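Local coordinates for farnesyltransferase, putative (Trypanosoma cruzi, PDB 3WCA), which probably catalyses the condensation of two farnesyl diphosphates into squalene, using magnesium and NAD(P)H, in sterol biosynthesis, at residues L62-I76 with G101-Y114. The protein carries 1 engineered substitution. Sequence-based numbering, arbitrary orientation.
Sequences LVLRALDTVEDDMSI and GVGVGRERELLERY
Beside the aspartate-rich DxxED magnesium motif of squalene synthase (Asp68, Glu71 and Asp72), helix 62-72 packs on helix 105-112, with Ala66 and Thr69 turned toward Leu111 and Glu107. The segment axes approach to 9.7 Å at 115°, a steep crossing. Ala66 CB is gripped by two side chains: Leu111 CD2 lies 3.6 Å away, and Tyr114 CE1 meets the same methyl obliquely to its ring. Leu110 CD2 reaches over the aliphatic start of Arg65, 3.9 Å from its CG. At Thr69 the two branches divide the work. CG2, anti to the backbone N, meets Leu111 CD1 tip to tip and comes within 3.7 Å of Gly103 CA, packing directly on the glycine backbone; OG1 turns back to Arg65 O at 2.9 Å. That carbonyl also takes Thr69 N, from the other face of its plane. In the all-helical fold of this family, helix 51-72 thus offers its acidic side to the metal, while Arg65, whose side chain lies about 4 Å from the bound thiodiphosphate analogue, ties the site to helix 105-112. Its NH2 meets Glu107 OE2 at 2.8 Å in a salt bridge whose hydrogen bond is weak, the guanidinium and carboxylate planes standing 83° apart. Asp68 OD2 sits over one guanidinium face, a long, purely electrostatic partner. Past the helix, Asp73 OD2 accepts Gly103 N at 3.1 Å, nearly straight (178°) but from above the carboxylate plane, while OD1 closes an Asx turn with Ser75 N. Val102 CG1 packs against Ile76 CD1.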
loop_
_atom_site.group_PDB
_atom_site.type_symbol
_atom_site.label_atom_id
_atom_site.label_comp_id
_atom_site.label_asym_id
_atom_site.label_seq_id
_atom_site.Cartn_x
_atom_site.Cartn_y
_atom_site.Cartn_z
ATOM N N LEU A 62 1.918 13.279 -1.118
ATOM C CA LEU A 62 1.858 14.123 0.067
ATOM C C LEU A 62 0.423 14.515 0.419
ATOM O O LEU A 62 0.065 14.614 1.593
ATOM C CB LEU A 62 2.736 15.355 -0.120
ATOM C CG LEU A 62 4.245 15.053 -0.145
ATOM C CD1 LEU A 62 5.032 16.321 -0.499
ATOM C CD2 LEU A 62 4.679 14.528 1.221
ATOM N N VAL A 63 -0.404 14.728 -0.597
ATOM C CA VAL A 63 -1.797 15.064 -0.351
ATOM C C VAL A 63 -2.440 13.916 0.441
ATOM O O VAL A 63 -3.038 14.142 1.493
ATOM C CB VAL A 63 -2.569 15.269 -1.679
ATOM C CG1 VAL A 63 -4.069 15.262 -1.423
ATOM C CG2 VAL A 63 -2.153 16.587 -2.319
ATOM N N LEU A 64 -2.288 12.689 -0.058
ATOM C CA LEU A 64 -2.862 11.515 0.591
ATOM C C LEU A 64 -2.227 11.289 1.954
ATOM O O LEU A 64 -2.878 10.815 2.894
ATOM C CB LEU A 64 -2.669 10.266 -0.284
ATOM C CG LEU A 64 -3.260 10.323 -1.697
ATOM C CD1 LEU A 64 -3.191 8.935 -2.329
ATOM C CD2 LEU A 64 -4.718 10.804 -1.639
ATOM N N ARG A 65 -0.951 11.633 2.055
ATOM C CA ARG A 65 -0.225 11.469 3.298
ATOM C C ARG A 65 -0.811 12.411 4.341
ATOM O O ARG A 65 -0.850 12.093 5.532
ATOM C CB ARG A 65 1.247 11.784 3.082
ATOM C CG ARG A 65 2.076 11.573 4.311
ATOM C CD ARG A 65 1.959 10.145 4.808
ATOM N NE ARG A 65 2.691 9.992 6.057
ATOM C CZ ARG A 65 2.995 8.827 6.609
ATOM N NH1 ARG A 65 2.626 7.693 6.020
ATOM N NH2 ARG A 65 3.680 8.801 7.745
ATOM N N ALA A 66 -1.242 13.583 3.895
ATOM C CA ALA A 66 -1.861 14.543 4.798
ATOM C C ALA A 66 -3.165 13.913 5.313
ATOM O O ALA A 66 -3.413 13.901 6.520
ATOM C CB ALA A 66 -2.155 15.851 4.059
ATOM N N LEU A 67 -3.985 13.378 4.403
ATOM C CA LEU A 67 -5.242 12.735 4.803
ATOM C C LEU A 67 -4.974 11.672 5.852
ATOM O O LEU A 67 -5.653 11.604 6.889
ATOM C CB LEU A 67 -5.923 12.034 3.627
ATOM C CG LEU A 67 -6.554 12.850 2.509
ATOM C CD1 LEU A 67 -7.198 11.899 1.502
ATOM C CD2 LEU A 67 -7.575 13.799 3.100
ATOM N N ASP A 68 -3.997 10.821 5.557
ATOM C CA ASP A 68 -3.645 9.737 6.452
ATOM C C ASP A 68 -3.303 10.258 7.839
ATOM O O ASP A 68 -3.667 9.655 8.846
ATOM C CB ASP A 68 -2.460 8.952 5.896
ATOM C CG ASP A 68 -2.116 7.765 6.752
ATOM O OD1 ASP A 68 -2.932 6.822 6.800
ATOM O OD2 ASP A 68 -1.043 7.781 7.390
ATOM N N THR A 69 -2.599 11.382 7.882
ATOM C CA THR A 69 -2.197 11.981 9.143
ATOM C C THR A 69 -3.414 12.393 9.982
ATOM O O THR A 69 -3.395 12.285 11.210
ATOM C CB THR A 69 -1.274 13.192 8.888
ATOM O OG1 THR A 69 -0.074 12.734 8.256
ATOM C CG2 THR A 69 -0.912 13.883 10.183
ATOM N N VAL A 70 -4.473 12.860 9.327
ATOM C CA VAL A 70 -5.678 13.242 10.058
ATOM C C VAL A 70 -6.403 11.973 10.535
ATOM O O VAL A 70 -6.806 11.868 11.694
ATOM C CB VAL A 70 -6.633 14.083 9.178
ATOM C CG1 VAL A 70 -7.936 14.354 9.930
ATOM C CG2 VAL A 70 -5.967 15.397 8.799
ATOM N N GLU A 71 -6.549 11.003 9.641
ATOM C CA GLU A 71 -7.222 9.758 9.975
ATOM C C GLU A 71 -6.557 9.000 11.123
ATOM O O GLU A 71 -7.245 8.404 11.960
ATOM C CB GLU A 71 -7.286 8.847 8.748
ATOM C CG GLU A 71 -7.778 7.436 9.054
ATOM C CD GLU A 71 -7.464 6.450 7.943
ATOM O OE1 GLU A 71 -6.334 6.493 7.413
ATOM O OE2 GLU A 71 -8.338 5.623 7.611
ATOM N N ASP A 72 -5.225 9.026 11.168
ATOM C CA ASP A 72 -4.488 8.296 12.197
ATOM C C ASP A 72 -4.249 8.982 13.535
ATOM O O ASP A 72 -3.847 8.326 14.494
ATOM C CB ASP A 72 -3.141 7.810 11.638
ATOM C CG ASP A 72 -3.310 6.752 10.558
ATOM O OD1 ASP A 72 -4.188 5.877 10.721
ATOM O OD2 ASP A 72 -2.566 6.786 9.553
ATOM N N ASP A 73 -4.479 10.286 13.623
ATOM C CA ASP A 73 -4.265 10.957 14.895
ATOM C C ASP A 73 -5.410 10.573 15.825
ATOM O O ASP A 73 -6.528 11.054 15.669
ATOM C CB ASP A 73 -4.232 12.474 14.729
ATOM C CG ASP A 73 -3.776 13.175 15.995
ATOM O OD1 ASP A 73 -3.837 12.540 17.068
ATOM O OD2 ASP A 73 -3.362 14.350 15.929
ATOM N N MET A 74 -5.129 9.705 16.793
ATOM C CA MET A 74 -6.156 9.252 17.722
ATOM C C MET A 74 -6.374 10.174 18.919
ATOM O O MET A 74 -7.254 9.925 19.744
ATOM C CB MET A 74 -5.823 7.843 18.211
ATOM C CG MET A 74 -5.697 6.817 17.090
ATOM S SD MET A 74 -7.221 6.621 16.130
ATOM C CE MET A 74 -6.849 7.595 14.728
ATOM N N SER A 75 -5.584 11.237 19.023
ATOM C CA SER A 75 -5.749 12.160 20.137
ATOM C C SER A 75 -6.771 13.246 19.799
ATOM O O SER A 75 -7.204 13.991 20.681
ATOM C CB SER A 75 -4.405 12.797 20.524
ATOM O OG SER A 75 -3.939 13.678 19.523
ATOM N N ILE A 76 -7.159 13.334 18.527
ATOM C CA ILE A 76 -8.143 14.330 18.108
ATOM C C ILE A 76 -9.493 13.674 17.837
ATOM O O ILE A 76 -9.562 12.568 17.290
ATOM C CB ILE A 76 -7.691 15.104 16.842
ATOM C CG1 ILE A 76 -7.396 14.132 15.702
ATOM C CG2 ILE A 76 -6.462 15.948 17.158
ATOM C CD1 ILE A 76 -6.997 14.818 14.415
ATOM N N GLY A 101 -2.811 21.750 14.709
ATOM C CA GLY A 101 -2.669 20.792 15.800
ATOM C C GLY A 101 -2.936 19.326 15.506
ATOM O O GLY A 101 -3.648 18.653 16.253
ATOM N N VAL A 102 -2.346 18.810 14.438
ATOM C CA VAL A 102 -2.581 17.423 14.083
ATOM C C VAL A 102 -1.318 16.695 13.641
ATOM O O VAL A 102 -0.489 17.247 12.921
ATOM C CB VAL A 102 -3.633 17.342 12.965
ATOM C CG1 VAL A 102 -3.981 15.898 12.673
ATOM C CG2 VAL A 102 -4.872 18.131 13.370
ATOM N N GLY A 103 -1.180 15.453 14.095
ATOM C CA GLY A 103 -0.036 14.640 13.727
ATOM C C GLY A 103 1.191 14.726 14.616
ATOM O O GLY A 103 1.304 15.600 15.476
ATOM N N VAL A 104 2.117 13.801 14.390
ATOM C CA VAL A 104 3.366 13.739 15.138
ATOM C C VAL A 104 4.559 13.908 14.193
ATOM O O VAL A 104 4.489 13.542 13.021
ATOM C CB VAL A 104 3.503 12.380 15.878
ATOM C CG1 VAL A 104 3.508 11.234 14.873
ATOM C CG2 VAL A 104 4.777 12.360 16.707
ATOM N N GLY A 105 5.647 14.475 14.707
ATOM C CA GLY A 105 6.842 14.659 13.903
ATOM C C GLY A 105 6.651 15.411 12.601
ATOM O O GLY A 105 5.879 16.360 12.533
ATOM N N ARG A 106 7.361 14.977 11.563
ATOM C CA ARG A 106 7.297 15.619 10.253
ATOM C C ARG A 106 5.894 15.698 9.647
ATOM O O ARG A 106 5.582 16.645 8.927
ATOM C CB ARG A 106 8.249 14.911 9.284
ATOM C CG ARG A 106 9.713 14.948 9.727
ATOM C CD ARG A 106 10.213 16.383 9.917
ATOM N NE ARG A 106 10.377 17.097 8.651
ATOM C CZ ARG A 106 11.468 17.036 7.890
ATOM N NH1 ARG A 106 12.502 16.293 8.267
ATOM N NH2 ARG A 106 11.524 17.716 6.751
ATOM N N GLU A 107 5.057 14.704 9.921
ATOM C CA GLU A 107 3.695 14.708 9.404
ATOM C C GLU A 107 3.027 15.999 9.861
ATOM O O GLU A 107 2.359 16.684 9.087
ATOM C CB GLU A 107 2.926 13.501 9.942
ATOM C CG GLU A 107 3.331 12.178 9.315
ATOM C CD GLU A 107 2.863 10.980 10.118
ATOM O OE1 GLU A 107 1.715 11.007 10.615
ATOM O OE2 GLU A 107 3.641 10.008 10.244
ATOM N N ARG A 108 3.228 16.325 11.132
ATOM C CA ARG A 108 2.676 17.530 11.730
ATOM C C ARG A 108 3.137 18.720 10.885
ATOM O O ARG A 108 2.344 19.591 10.517
ATOM C CB ARG A 108 3.195 17.643 13.167
ATOM C CG ARG A 108 2.479 18.621 14.079
ATOM C CD ARG A 108 3.168 18.642 15.441
ATOM N NE ARG A 108 2.602 19.621 16.365
ATOM C CZ ARG A 108 1.405 19.515 16.937
ATOM N NH1 ARG A 108 0.634 18.466 16.681
ATOM N NH2 ARG A 108 0.979 20.458 17.767
ATOM N N GLU A 109 4.425 18.732 10.563
ATOM C CA GLU A 109 5.020 19.797 9.761
ATOM C C GLU A 109 4.411 19.856 8.358
ATOM O O GLU A 109 4.252 20.936 7.788
ATOM C CB GLU A 109 6.527 19.572 9.656
ATOM C CG GLU A 109 7.314 20.743 9.093
ATOM C CD GLU A 109 8.775 20.384 8.880
ATOM O OE1 GLU A 109 9.305 19.579 9.673
ATOM O OE2 GLU A 109 9.395 20.906 7.929
ATOM N N LEU A 110 4.081 18.691 7.803
ATOM C CA LEU A 110 3.490 18.622 6.468
ATOM C C LEU A 110 2.197 19.432 6.431
ATOM O O LEU A 110 1.952 20.204 5.502
ATOM C CB LEU A 110 3.195 17.168 6.090
ATOM C CG LEU A 110 2.403 16.916 4.803
ATOM C CD1 LEU A 110 3.124 17.496 3.605
ATOM C CD2 LEU A 110 2.207 15.414 4.628
ATOM N N LEU A 111 1.374 19.258 7.454
ATOM C CA LEU A 111 0.119 19.979 7.514
ATOM C C LEU A 111 0.288 21.463 7.842
ATOM O O LEU A 111 -0.380 22.295 7.243
ATOM C CB LEU A 111 -0.815 19.306 8.519
ATOM C CG LEU A 111 -1.304 17.933 8.048
ATOM C CD1 LEU A 111 -1.988 17.210 9.191
ATOM C CD2 LEU A 111 -2.258 18.105 6.874
ATOM N N GLU A 112 1.183 21.796 8.773
ATOM C CA GLU A 112 1.397 23.196 9.150
ATOM C C GLU A 112 1.965 24.025 8.007
ATOM O O GLU A 112 1.592 25.184 7.826
ATOM C CB GLU A 112 2.326 23.293 10.361
ATOM C CG GLU A 112 1.807 22.557 11.582
ATOM C CD GLU A 112 2.759 22.619 12.757
ATOM O OE1 GLU A 112 3.973 22.435 12.547
ATOM O OE2 GLU A 112 2.289 22.838 13.892
ATOM N N ARG A 113 2.869 23.433 7.236
ATOM C CA ARG A 113 3.465 24.127 6.104
ATOM C C ARG A 113 2.898 23.537 4.821
ATOM O O ARG A 113 3.583 23.459 3.802
ATOM C CB ARG A 113 4.987 23.973 6.130
ATOM C CG ARG A 113 5.646 24.619 7.338
ATOM C CD ARG A 113 7.155 24.417 7.328
ATOM N NE ARG A 113 7.827 25.144 6.251
ATOM C CZ ARG A 113 9.089 24.931 5.889
ATOM N NH1 ARG A 113 9.810 24.011 6.516
ATOM N NH2 ARG A 113 9.632 25.636 4.905
ATOM N N TYR A 114 1.633 23.138 4.882
ATOM C CA TYR A 114 0.943 22.536 3.746
ATOM C C TYR A 114 0.867 23.468 2.537
ATOM O O TYR A 114 0.459 23.059 1.449
ATOM C CB TYR A 114 -0.467 22.122 4.168
ATOM C CG TYR A 114 -1.150 21.167 3.212
ATOM C CD1 TYR A 114 -0.759 19.828 3.134
ATOM C CD2 TYR A 114 -2.204 21.595 2.406
ATOM C CE1 TYR A 114 -1.405 18.938 2.282
ATOM C CE2 TYR A 114 -2.856 20.714 1.550
ATOM C CZ TYR A 114 -2.454 19.386 1.497
ATOM O OH TYR A 114 -3.113 18.508 0.678
#